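Local coordinates for uncharacterized protein (Thermus thermophilus HB8, PDB 6SCE) that acts as a DNA nuclease in type III CRISPR defence, activated by cyclic oligoadenylate that probably binds its CARF part, at residues A201-R206 against A248-W253; S210-E215 against P226-H231. All coordinates share one frame; numbering follows the deposited sequence.

Both contacts belong to one part of the fold, built on the six-stranded mixed sheet that includes strands 187-192, 225-229 and 260-262, and their centres lie 10 Å apart. Contact 2 is nested within contact 1 along the chain: the loop of 201-206 runs directly into helix 206-220, which packs on strand 225-229, and the chain then reaches helix 240-257, which returns to the loop. Met204 joins the two, its CE lying 3.4 Å from Val228 CG1. Loop, both helices and strand 225-229 therefore form one continuous packed unit, whose nearest atoms are about 16 Å (contact 1) and 10 Å (contact 2) from the bound nucleic acid.

Contact 1 (A201-R206 against A248-W253); sequences AKDMSR and ARWRAW
Two tryptophans one helical turn apart on helix 240-257, Trp250 and Trp253, receive the loop that leads into helix 206-220. Selenomethionine Met204 is the side chain to follow. Its CB stands 3.6 Å from Trp250 NE1, on the pyrrole side of the indole. With CG anti to the carbonyl carbon (chi1 -50°), the chain passes on over the face, CG lying 3.8 Å from the centroid of the six-membered ring in a CH-pi contact. SE sits over the same ring, also 3.8 Å from its centroid, a Met-aromatic contact. There chi3 (93°) bends the chain, and CE turns toward Val228 and His231. At the indole edge Asp203 OD1 accepts a hydrogen bond from Trp250 NE1 (3.0 Å), lying practically in the ring plane. OD2 accepts one from a water, which in turn accepts from Arg249 NH2. Arg206 crosses Trp253: CB rests over the six-membered ring, and Arg206 NH1 comes within 3.3 Å of Trp253 NE1, which lies over one guanidinium face, the planes 50° apart; both are donors and no hydrogen bond forms. Arg206 NH2 is instead held by Glu256 and Tyr257. The Trp250 N-H is thus satisfied at the edge while its face serves dispersion; Arg249 is already paired with Glu242, so its effect on Asp203 ionisation is probably slight.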
loop_
_atom_site.group_PDB
_atom_site.type_symbol
_atom_site.label_atom_id
_atom_site.label_comp_id
_atom_site.label_asym_id
_atom_site.label_seq_id
_atom_site.Cartn_x
_atom_site.Cartn_y
_atom_site.Cartn_z
ATOM N N ALA A 201 -9.696 -29.296 6.470
ATOM C CA ALA A 201 -8.715 -30.386 6.444
ATOM C C ALA A 201 -7.840 -30.350 5.183
ATOM O O ALA A 201 -6.903 -31.132 5.052
ATOM C CB ALA A 201 -9.422 -31.738 6.574
ATOM N N LYS A 202 -8.135 -29.427 4.271
ATOM C CA LYS A 202 -7.348 -29.244 3.052
ATOM C C LYS A 202 -6.206 -28.245 3.230
ATOM O O LYS A 202 -6.235 -27.386 4.120
ATOM C CB LYS A 202 -8.252 -28.729 1.923
ATOM C CG LYS A 202 -9.461 -29.608 1.618
ATOM C CD LYS A 202 -10.131 -29.181 0.315
ATOM N N ASP A 203 -5.238 -28.327 2.334
ATOM C CA ASP A 203 -4.116 -27.406 2.306
ATOM C C ASP A 203 -4.627 -26.009 1.902
ATOM O O ASP A 203 -5.675 -25.895 1.293
ATOM C CB ASP A 203 -3.062 -27.904 1.309
ATOM C CG ASP A 203 -1.756 -27.132 1.387
ATOM O OD1 ASP A 203 -1.500 -26.434 2.391
ATOM O OD2 ASP A 203 -0.959 -27.222 0.433
HETATM N N MSE A 204 -3.892 -24.967 2.263
HETATM C CA MSE A 204 -4.233 -23.571 1.889
HETATM C C MSE A 204 -3.293 -23.178 0.787
HETATM O O MSE A 204 -2.093 -23.451 0.885
HETATM C CB MSE A 204 -3.977 -22.633 3.045
HETATM C CG MSE A 204 -4.612 -23.134 4.323
HETATM SE SE MSE A 204 -4.505 -21.853 5.810
HETATM C CE MSE A 204 -6.253 -20.983 5.492
ATOM N N SER A 205 -3.789 -22.551 -0.276
ATOM C CA SER A 205 -2.896 -22.193 -1.380
ATOM C C SER A 205 -2.471 -20.750 -1.377
ATOM O O SER A 205 -3.158 -19.872 -0.835
ATOM C CB SER A 205 -3.513 -22.547 -2.720
ATOM O OG SER A 205 -4.624 -21.742 -3.016
ATOM N N ARG A 206 -1.320 -20.512 -1.998
ATOM C CA ARG A 206 -0.847 -19.172 -2.243
ATOM C C ARG A 206 -1.899 -18.407 -3.052
ATOM O O ARG A 206 -2.181 -17.255 -2.738
ATOM C CB ARG A 206 0.497 -19.213 -2.980
ATOM C CG ARG A 206 1.152 -17.863 -3.157
ATOM C CD ARG A 206 2.248 -17.886 -4.221
ATOM N NE ARG A 206 3.598 -18.086 -3.682
ATOM C CZ ARG A 206 4.283 -17.195 -2.958
ATOM N NH1 ARG A 206 5.508 -17.484 -2.545
ATOM N NH2 ARG A 206 3.756 -16.020 -2.624
ATOM N N ALA A 248 4.986 -22.907 7.904
ATOM C CA ALA A 248 5.912 -21.836 7.536
ATOM C C ALA A 248 5.538 -21.223 6.181
ATOM O O ALA A 248 5.636 -20.011 6.003
ATOM C CB ALA A 248 7.353 -22.363 7.496
ATOM N N ARG A 249 5.130 -22.059 5.246
ATOM C CA ARG A 249 4.666 -21.600 3.929
ATOM C C ARG A 249 3.438 -20.697 4.053
ATOM O O ARG A 249 3.407 -19.620 3.465
ATOM C CB ARG A 249 4.357 -22.763 3.007
ATOM C CG ARG A 249 5.592 -23.456 2.443
ATOM C CD ARG A 249 5.239 -24.364 1.290
ATOM N NE ARG A 249 4.533 -25.594 1.679
ATOM C CZ ARG A 249 5.123 -26.759 1.975
ATOM N NH1 ARG A 249 6.450 -26.873 1.992
ATOM N NH2 ARG A 249 4.383 -27.814 2.280
ATOM N N TRP A 250 2.442 -21.135 4.814
ATOM C CA TRP A 250 1.232 -20.310 5.094
ATOM C C TRP A 250 1.550 -18.976 5.748
ATOM O O TRP A 250 1.003 -17.912 5.374
ATOM C CB TRP A 250 0.254 -21.049 6.001
ATOM C CG TRP A 250 -0.282 -22.324 5.438
ATOM C CD1 TRP A 250 -0.159 -22.791 4.170
ATOM C CD2 TRP A 250 -1.059 -23.278 6.147
ATOM N NE1 TRP A 250 -0.796 -24.002 4.048
ATOM C CE2 TRP A 250 -1.372 -24.311 5.251
ATOM C CE3 TRP A 250 -1.525 -23.354 7.465
ATOM C CZ2 TRP A 250 -2.112 -25.431 5.633
ATOM C CZ3 TRP A 250 -2.269 -24.467 7.841
ATOM C CH2 TRP A 250 -2.571 -25.469 6.926
ATOM N N ARG A 251 2.446 -19.005 6.726
ATOM C CA ARG A 251 2.839 -17.792 7.402
ATOM C C ARG A 251 3.530 -16.825 6.420
ATOM O O ARG A 251 3.264 -15.620 6.440
ATOM C CB ARG A 251 3.792 -18.095 8.558
ATOM C CG ARG A 251 3.160 -18.818 9.742
ATOM C CD ARG A 251 2.300 -17.913 10.601
ATOM N NE ARG A 251 3.074 -16.946 11.383
ATOM C CZ ARG A 251 2.544 -15.936 12.078
ATOM N NH1 ARG A 251 1.226 -15.738 12.106
ATOM N NH2 ARG A 251 3.341 -15.115 12.756
ATOM N N ALA A 252 4.407 -17.358 5.589
ATOM C CA ALA A 252 5.153 -16.535 4.621
ATOM C C ALA A 252 4.184 -15.925 3.592
ATOM O O ALA A 252 4.222 -14.737 3.323
ATOM C CB ALA A 252 6.205 -17.372 3.937
ATOM N N TRP A 253 3.298 -16.751 3.053
ATOM C CA TRP A 253 2.278 -16.279 2.134
ATOM C C TRP A 253 1.370 -15.212 2.748
ATOM O O TRP A 253 1.096 -14.190 2.111
ATOM C CB TRP A 253 1.478 -17.446 1.607
ATOM C CG TRP A 253 2.294 -18.431 0.846
ATOM C CD1 TRP A 253 3.509 -18.213 0.273
ATOM C CD2 TRP A 253 1.960 -19.796 0.570
ATOM N NE1 TRP A 253 3.945 -19.351 -0.349
ATOM C CE2 TRP A 253 3.015 -20.341 -0.182
ATOM C CE3 TRP A 253 0.880 -20.611 0.896
ATOM C CZ2 TRP A 253 3.028 -21.671 -0.612
ATOM C CZ3 TRP A 253 0.886 -21.948 0.458
ATOM C CH2 TRP A 253 1.942 -22.451 -0.296
HETATM O O HOH W 1 1.591 -28.167 1.186
#

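Contact 2 (S210-E215 against P226-H231); sequences SAFSGE and PVVPYH
A beta-alpha-beta unit, strand 187-192, helix 206-220 and strand 225-229, supplies this contact, which is the packing of the helix on the second of its two parallel strands. The short segments approach to 8.6 Å between axes, and their N-to-C directions differ by 145°, so the chain runs back roughly antiparallel to the helix it has just left. Phe212 makes three of the four residue contacts. Its CG is anti to the backbone N (chi1 -166°), which sends the ring from the helix down to the strand, where one side of it, CD2 and CE2, does the touching. Val228 meets it tip to tip: CG2, anti to its own carbonyl carbon, ends 3.6 Å from Phe212 CD2. Pro226, two residues earlier on the same side of the strand, brings CB to 3.9 Å from that same CD2, crossing the ring obliquely. Between the two, the strand backbone itself comes close, with Val227 O 3.9 Å from Phe212 CE2, while the Val227 side chain points away from the helix. The next helix residue, Ser213, lies beside the proline ring, its CA 4.0 Å from Pro226 CG; this is also where the backbones come nearest, 5.7 Å between the CA atoms of Ser213 and Pro226. The Ser213 hydroxyl turns to other partners, the carbonyl of Tyr257 and Arg576 NH2. Trp190 and Trp192 of strand 187-192 add aromatic contacts to Phe212, the first stacked and the second edge-to-face. No hydrogen bond crosses between the two segments, so helix and strand are held together here by van der Waals contact of buried apolar groups, while the one buried hydroxyl at this interface has its polar needs met by residues outside it.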
loop_
_atom_site.group_PDB
_atom_site.type_symbol
_atom_site.label_atom_id
_atom_site.label_comp_id
_atom_site.label_asym_id
_atom_site.label_seq_id
_atom_site.Cartn_x
_atom_site.Cartn_y
_atom_site.Cartn_z
ATOM N N SER A 210 -3.810 -15.051 -1.568
ATOM C CA SER A 210 -3.615 -13.770 -2.224
ATOM C C SER A 210 -4.924 -13.204 -2.699
ATOM O O SER A 210 -5.206 -11.996 -2.523
ATOM C CB SER A 210 -2.595 -13.881 -3.385
ATOM O OG SER A 210 -3.057 -14.666 -4.448
ATOM N N ALA A 211 -5.765 -14.055 -3.277
ATOM C CA ALA A 211 -7.053 -13.597 -3.757
ATOM C C ALA A 211 -7.950 -13.090 -2.608
ATOM O O ALA A 211 -8.728 -12.157 -2.793
ATOM C CB ALA A 211 -7.748 -14.686 -4.550
ATOM N N PHE A 212 -7.831 -13.714 -1.436
ATOM C CA PHE A 212 -8.639 -13.353 -0.280
ATOM C C PHE A 212 -8.282 -11.951 0.219
ATOM O O PHE A 212 -9.144 -11.198 0.621
ATOM C CB PHE A 212 -8.432 -14.369 0.853
ATOM C CG PHE A 212 -9.444 -14.272 1.935
ATOM C CD1 PHE A 212 -10.730 -14.731 1.728
ATOM C CD2 PHE A 212 -9.129 -13.664 3.143
ATOM C CE1 PHE A 212 -11.679 -14.657 2.721
ATOM C CE2 PHE A 212 -10.082 -13.562 4.135
ATOM C CZ PHE A 212 -11.361 -14.053 3.925
ATOM N N SER A 213 -7.002 -11.632 0.204
ATOM C CA SER A 213 -6.547 -10.321 0.563
ATOM C C SER A 213 -7.073 -9.241 -0.402
ATOM O O SER A 213 -7.608 -8.220 0.017
ATOM C CB SER A 213 -5.044 -10.292 0.621
ATOM O OG SER A 213 -4.643 -8.945 0.590
ATOM N N GLY A 214 -6.965 -9.476 -1.694
ATOM C CA GLY A 214 -7.523 -8.532 -2.678
ATOM C C GLY A 214 -9.031 -8.388 -2.527
ATOM O O GLY A 214 -9.592 -7.280 -2.625
ATOM N N GLU A 215 -9.696 -9.495 -2.236
ATOM C CA GLU A 215 -11.136 -9.501 -2.052
ATOM C C GLU A 215 -11.571 -8.661 -0.852
ATOM O O GLU A 215 -12.572 -7.924 -0.913
ATOM C CB GLU A 215 -11.586 -10.938 -1.875
ATOM C CG GLU A 215 -13.052 -11.170 -1.912
ATOM C CD GLU A 215 -13.393 -12.646 -1.842
ATOM O OE1 GLU A 215 -12.720 -13.424 -1.101
ATOM O OE2 GLU A 215 -14.389 -13.006 -2.485
ATOM N N PRO A 226 -8.139 -8.850 6.289
ATOM C CA PRO A 226 -8.440 -10.225 5.896
ATOM C C PRO A 226 -7.995 -11.151 7.019
ATOM O O PRO A 226 -6.785 -11.298 7.275
ATOM C CB PRO A 226 -7.580 -10.437 4.642
ATOM C CG PRO A 226 -6.891 -9.117 4.372
ATOM C CD PRO A 226 -6.887 -8.399 5.686
ATOM N N VAL A 227 -8.955 -11.753 7.683
ATOM C CA VAL A 227 -8.672 -12.584 8.850
ATOM C C VAL A 227 -8.803 -14.029 8.408
ATOM O O VAL A 227 -9.854 -14.404 7.896
ATOM C CB VAL A 227 -9.643 -12.307 9.989
ATOM C CG1 VAL A 227 -9.301 -13.196 11.192
ATOM C CG2 VAL A 227 -9.624 -10.839 10.396
ATOM N N VAL A 228 -7.720 -14.806 8.529
ATOM C CA VAL A 228 -7.701 -16.157 8.007
ATOM C C VAL A 228 -7.290 -17.152 9.090
ATOM O O VAL A 228 -6.109 -17.181 9.478
ATOM C CB VAL A 228 -6.776 -16.280 6.800
ATOM C CG1 VAL A 228 -6.658 -17.751 6.355
ATOM C CG2 VAL A 228 -7.331 -15.464 5.646
ATOM N N PRO A 229 -8.263 -17.896 9.637
ATOM C CA PRO A 229 -7.909 -18.930 10.633
ATOM C C PRO A 229 -7.304 -20.094 9.893
ATOM O O PRO A 229 -7.909 -20.616 8.946
ATOM C CB PRO A 229 -9.245 -19.286 11.281
ATOM C CG PRO A 229 -10.160 -18.149 10.935
ATOM C CD PRO A 229 -9.718 -17.725 9.566
ATOM N N TYR A 230 -6.075 -20.444 10.253
ATOM C CA TYR A 230 -5.356 -21.440 9.504
ATOM C C TYR A 230 -5.962 -22.835 9.718
ATOM O O TYR A 230 -6.646 -23.090 10.715
ATOM C CB TYR A 230 -3.849 -21.379 9.768
ATOM C CG TYR A 230 -3.387 -21.637 11.181
ATOM C CD1 TYR A 230 -3.331 -22.926 11.689
ATOM C CD2 TYR A 230 -2.947 -20.591 12.000
ATOM C CE1 TYR A 230 -2.878 -23.160 12.978
ATOM C CE2 TYR A 230 -2.482 -20.824 13.284
ATOM C CZ TYR A 230 -2.449 -22.112 13.772
ATOM O OH TYR A 230 -1.999 -22.352 15.055
ATOM N N HIS A 231 -5.719 -23.696 8.751
ATOM C CA HIS A 231 -6.336 -25.031 8.675
ATOM C C HIS A 231 -5.560 -26.040 9.542
ATOM O O HIS A 231 -4.807 -26.870 9.033
ATOM C CB HIS A 231 -6.339 -25.490 7.230
ATOM C CG HIS A 231 -7.362 -24.792 6.378
ATOM N ND1 HIS A 231 -7.600 -25.148 5.069
ATOM C CD2 HIS A 231 -8.206 -23.759 6.648
ATOM C CE1 HIS A 231 -8.554 -24.377 4.570
ATOM N NE2 HIS A 231 -8.940 -23.527 5.505
#